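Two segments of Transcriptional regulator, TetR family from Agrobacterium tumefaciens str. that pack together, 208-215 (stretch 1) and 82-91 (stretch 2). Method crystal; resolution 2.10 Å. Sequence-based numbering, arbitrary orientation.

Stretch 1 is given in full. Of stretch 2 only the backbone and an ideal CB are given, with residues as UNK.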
# COMPACT_ATOMS: atom_id res chain seq x y z
N GLU A 208 -17.95 23.36 -12.03
CA GLU A 208 -19.08 23.42 -12.94
C GLU A 208 -18.69 23.48 -14.44
O GLU A 208 -19.34 22.84 -15.27
CB GLU A 208 -19.96 24.59 -12.51
CG GLU A 208 -21.09 24.92 -13.43
CD GLU A 208 -22.35 25.31 -12.68
OE1 GLU A 208 -22.24 25.70 -11.47
OE2 GLU A 208 -23.44 25.21 -13.30
N LYS A 209 -17.64 24.22 -14.77
CA LYS A 209 -17.10 24.30 -16.15
C LYS A 209 -16.69 22.92 -16.71
O LYS A 209 -17.06 22.60 -17.84
CB LYS A 209 -15.88 25.24 -16.20
CG LYS A 209 -15.42 25.66 -17.61
CD LYS A 209 -14.17 26.53 -17.56
CE LYS A 209 -13.76 27.01 -18.94
NZ LYS A 209 -12.27 27.25 -19.07
N VAL A 210 -15.93 22.13 -15.94
CA VAL A 210 -15.47 20.83 -16.43
C VAL A 210 -16.65 19.89 -16.72
O VAL A 210 -16.65 19.21 -17.72
CB VAL A 210 -14.40 20.18 -15.53
CG1 VAL A 210 -15.03 19.48 -14.32
CG2 VAL A 210 -13.56 19.19 -16.33
N HIS A 211 -17.66 19.90 -15.85
CA HIS A 211 -18.81 19.00 -15.98
C HIS A 211 -19.75 19.41 -17.13
O HIS A 211 -20.20 18.56 -17.91
CB HIS A 211 -19.57 18.90 -14.65
CG HIS A 211 -18.77 18.25 -13.54
ND1 HIS A 211 -18.15 17.03 -13.68
CD2 HIS A 211 -18.51 18.67 -12.28
CE1 HIS A 211 -17.51 16.73 -12.56
NE2 HIS A 211 -17.72 17.71 -11.70
N SER A 212 -20.04 20.70 -17.24
CA SER A 212 -20.94 21.14 -18.31
C SER A 212 -20.24 21.10 -19.69
O SER A 212 -20.89 20.93 -20.71
CB SER A 212 -21.58 22.49 -18.00
OG SER A 212 -20.61 23.51 -17.96
N GLU A 213 -18.91 21.20 -19.70
CA GLU A 213 -18.15 21.04 -20.95
C GLU A 213 -17.99 19.58 -21.37
O GLU A 213 -18.12 19.27 -22.55
CB GLU A 213 -16.79 21.73 -20.88
CG GLU A 213 -15.96 21.54 -22.15
CD GLU A 213 -14.74 22.42 -22.19
OE1 GLU A 213 -14.78 23.49 -21.53
OE2 GLU A 213 -13.77 22.05 -22.90
N LEU A 214 -17.68 18.69 -20.42
CA LEU A 214 -17.66 17.25 -20.69
C LEU A 214 -19.05 16.74 -21.05
O LEU A 214 -19.17 15.70 -21.68
CB LEU A 214 -17.14 16.46 -19.49
CG LEU A 214 -15.65 16.66 -19.19
CD1 LEU A 214 -15.23 15.87 -17.98
CD2 LEU A 214 -14.80 16.28 -20.38
N GLY A 215 -20.07 17.49 -20.65
CA GLY A 215 -21.46 17.16 -20.99
C GLY A 215 -21.95 17.74 -22.31
O GLY A 215 -23.15 17.74 -22.56
N UNK A 82 0.76 23.90 -20.63
CA UNK A 82 0.24 25.02 -19.85
C UNK A 82 -1.29 24.94 -19.71
O UNK A 82 -1.81 25.02 -18.60
CB UNK A 82 0.64 26.34 -20.50
N UNK A 83 -1.99 24.75 -20.83
CA UNK A 83 -3.45 24.74 -20.81
C UNK A 83 -4.12 23.61 -21.60
O UNK A 83 -3.58 23.12 -22.60
CB UNK A 83 -3.96 26.08 -21.35
N UNK A 84 -5.30 23.19 -21.14
CA UNK A 84 -6.01 22.05 -21.72
C UNK A 84 -7.50 22.30 -21.85
O UNK A 84 -8.05 23.15 -21.15
CB UNK A 84 -5.77 20.80 -20.87
N UNK A 85 -8.15 21.57 -22.75
CA UNK A 85 -9.60 21.50 -22.81
C UNK A 85 -10.05 20.47 -21.78
O UNK A 85 -9.22 19.68 -21.29
CB UNK A 85 -10.09 21.14 -24.21
N UNK A 86 -11.35 20.45 -21.48
CA UNK A 86 -11.90 19.50 -20.55
C UNK A 86 -11.74 18.03 -21.00
O UNK A 86 -11.31 17.20 -20.20
CB UNK A 86 -13.38 19.82 -20.33
N UNK A 87 -12.07 17.71 -22.28
CA UNK A 87 -11.79 16.33 -22.79
C UNK A 87 -10.31 15.93 -22.73
O UNK A 87 -10.01 14.79 -22.40
CB UNK A 87 -12.26 16.21 -24.24
N UNK A 88 -9.40 16.85 -23.10
CA UNK A 88 -7.96 16.61 -22.96
C UNK A 88 -7.60 16.33 -21.50
O UNK A 88 -6.78 15.45 -21.22
CB UNK A 88 -7.16 17.81 -23.48
N UNK A 89 -8.15 17.13 -20.59
CA UNK A 89 -7.88 16.95 -19.17
C UNK A 89 -8.32 15.55 -18.73
O UNK A 89 -7.54 14.82 -18.12
CB UNK A 89 -8.59 18.02 -18.35
N UNK A 90 -9.56 15.19 -19.06
CA UNK A 90 -10.14 13.92 -18.65
C UNK A 90 -9.30 12.76 -19.20
O UNK A 90 -8.95 11.83 -18.48
CB UNK A 90 -11.59 13.81 -19.13
N UNK A 91 -8.97 12.86 -20.48
CA UNK A 91 -8.16 11.87 -21.18
C UNK A 91 -6.80 11.71 -20.56
O UNK A 91 -6.40 10.60 -20.33
CB UNK A 91 -8.01 12.25 -22.65

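Positions 83 to 85 are extended and lead into a helix that crosses helix 208-214 at 99°. Position 82 lies out of reach, and nothing visible restricts it; a polar residue is reasonable, and it is Asp 82.

At position 83 the backbone is extended (phi/psi -135/150) and the CB points sideways, with open space around it. Charge alone would favour an acid, but the ideal CB of 83 lies 8.7 Å from Lys 209 NZ, too far even for Glu to form a salt bridge; a long polar side chain of either sign, or a neutral one, could lie here. The deposited residue is Arg 83, whose NH1 stops 4.1 Å from Lys 209 NZ: two like charges come close, and Lys 209 NZ finds its hydrogen bond elsewhere in the structure. Position 84, also extended and out of reach, would tolerate many residues, beta-branched ones included; it is Val 84.

Position 85, at -83/167, immediately precedes the helix, where Ser, Thr, Asp or Asn can cap free backbone amides. Its ideal CB is 4.0 Å from Glu 213 OE2, so a further carboxylate would be less welcome than a small neutral group. Ser 85 fits: its OG accepts from the N of residue 88, 3.2 Å away, the capping bond.

Position 86 points toward stretch 1, its ideal CB 3.4 Å from Glu 213 OE2, 3.8 Å from Leu 214 CD2 and 4.1 Å from Val 210 CG2. So tight a site favours Ala, or Gly with less contact. It is Ala 86, whose N donates to Glu 213 OE2 (3.2 Å, 161°), joining a carboxylate to an amide of the helix's first turn. Its CB also packs 3.9 Å from Val 210 CG2.

Position 87, at -59/-43, is in the first turn, where a proline costs no backbone hydrogen bond within the helix; small or polar residues would also serve. Pro 87 places its CD 3.7 Å from Glu 213 OE2 and 4.3 Å from Leu 214 CD2.

Position 88 points sideways and makes no contact, so a polar residue suits. Gln 88 folds back, its OE1 accepting from Ser 85 N (3.1 Å) and Ser 85 OG (2.9 Å).

Position 89 faces stretch 1 with its ideal CB 5.5 Å from Val 210 CG2, leaving room for Leu, Ile or Met. Leu 89 brings CD1 to 4.4 Å from Val 210 CG2. At 90 the ideal CB is already 4.2 Å from Leu 214 CD2, which favours a small apolar residue: Ala 90 keeps that contact. Position 91 is out of reach and suits a polar residue, here Asp 91.

Stretch 2 (82-91) DRVSAPQLAD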
# COMPACT_ATOMS: atom_id res chain seq x y z
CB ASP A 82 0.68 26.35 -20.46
CG ASP A 82 0.87 27.45 -19.42
OD1 ASP A 82 2.03 27.66 -18.97
OD2 ASP A 82 -0.13 28.12 -19.05
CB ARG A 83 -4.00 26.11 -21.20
CG ARG A 83 -3.83 27.16 -20.09
CD ARG A 83 -4.79 28.33 -20.26
NE ARG A 83 -6.16 27.85 -20.47
CZ ARG A 83 -7.27 28.50 -20.13
NH1 ARG A 83 -8.45 27.94 -20.39
NH2 ARG A 83 -7.22 29.67 -19.52
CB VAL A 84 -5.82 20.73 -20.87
CG1 VAL A 84 -4.41 20.16 -21.01
CG2 VAL A 84 -6.15 20.99 -19.42
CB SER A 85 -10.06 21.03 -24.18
OG SER A 85 -9.51 19.74 -24.46
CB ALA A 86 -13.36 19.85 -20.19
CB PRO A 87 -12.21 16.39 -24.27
CG PRO A 87 -13.01 17.65 -24.42
CD PRO A 87 -12.70 18.57 -23.30
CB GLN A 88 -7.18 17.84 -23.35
CG GLN A 88 -6.55 17.86 -24.68
CD GLN A 88 -5.96 19.25 -24.91
OE1 GLN A 88 -6.70 20.21 -25.10
NE2 GLN A 88 -4.64 19.36 -24.84
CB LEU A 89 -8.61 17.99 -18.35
CG LEU A 89 -8.09 18.41 -16.96
CD1 LEU A 89 -9.22 18.57 -15.93
CD2 LEU A 89 -6.92 17.61 -16.42
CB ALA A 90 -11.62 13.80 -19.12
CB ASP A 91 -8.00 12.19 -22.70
CG ASP A 91 -9.29 11.94 -23.49
OD1 ASP A 91 -10.29 11.45 -22.90
OD2 ASP A 91 -9.30 12.23 -24.70
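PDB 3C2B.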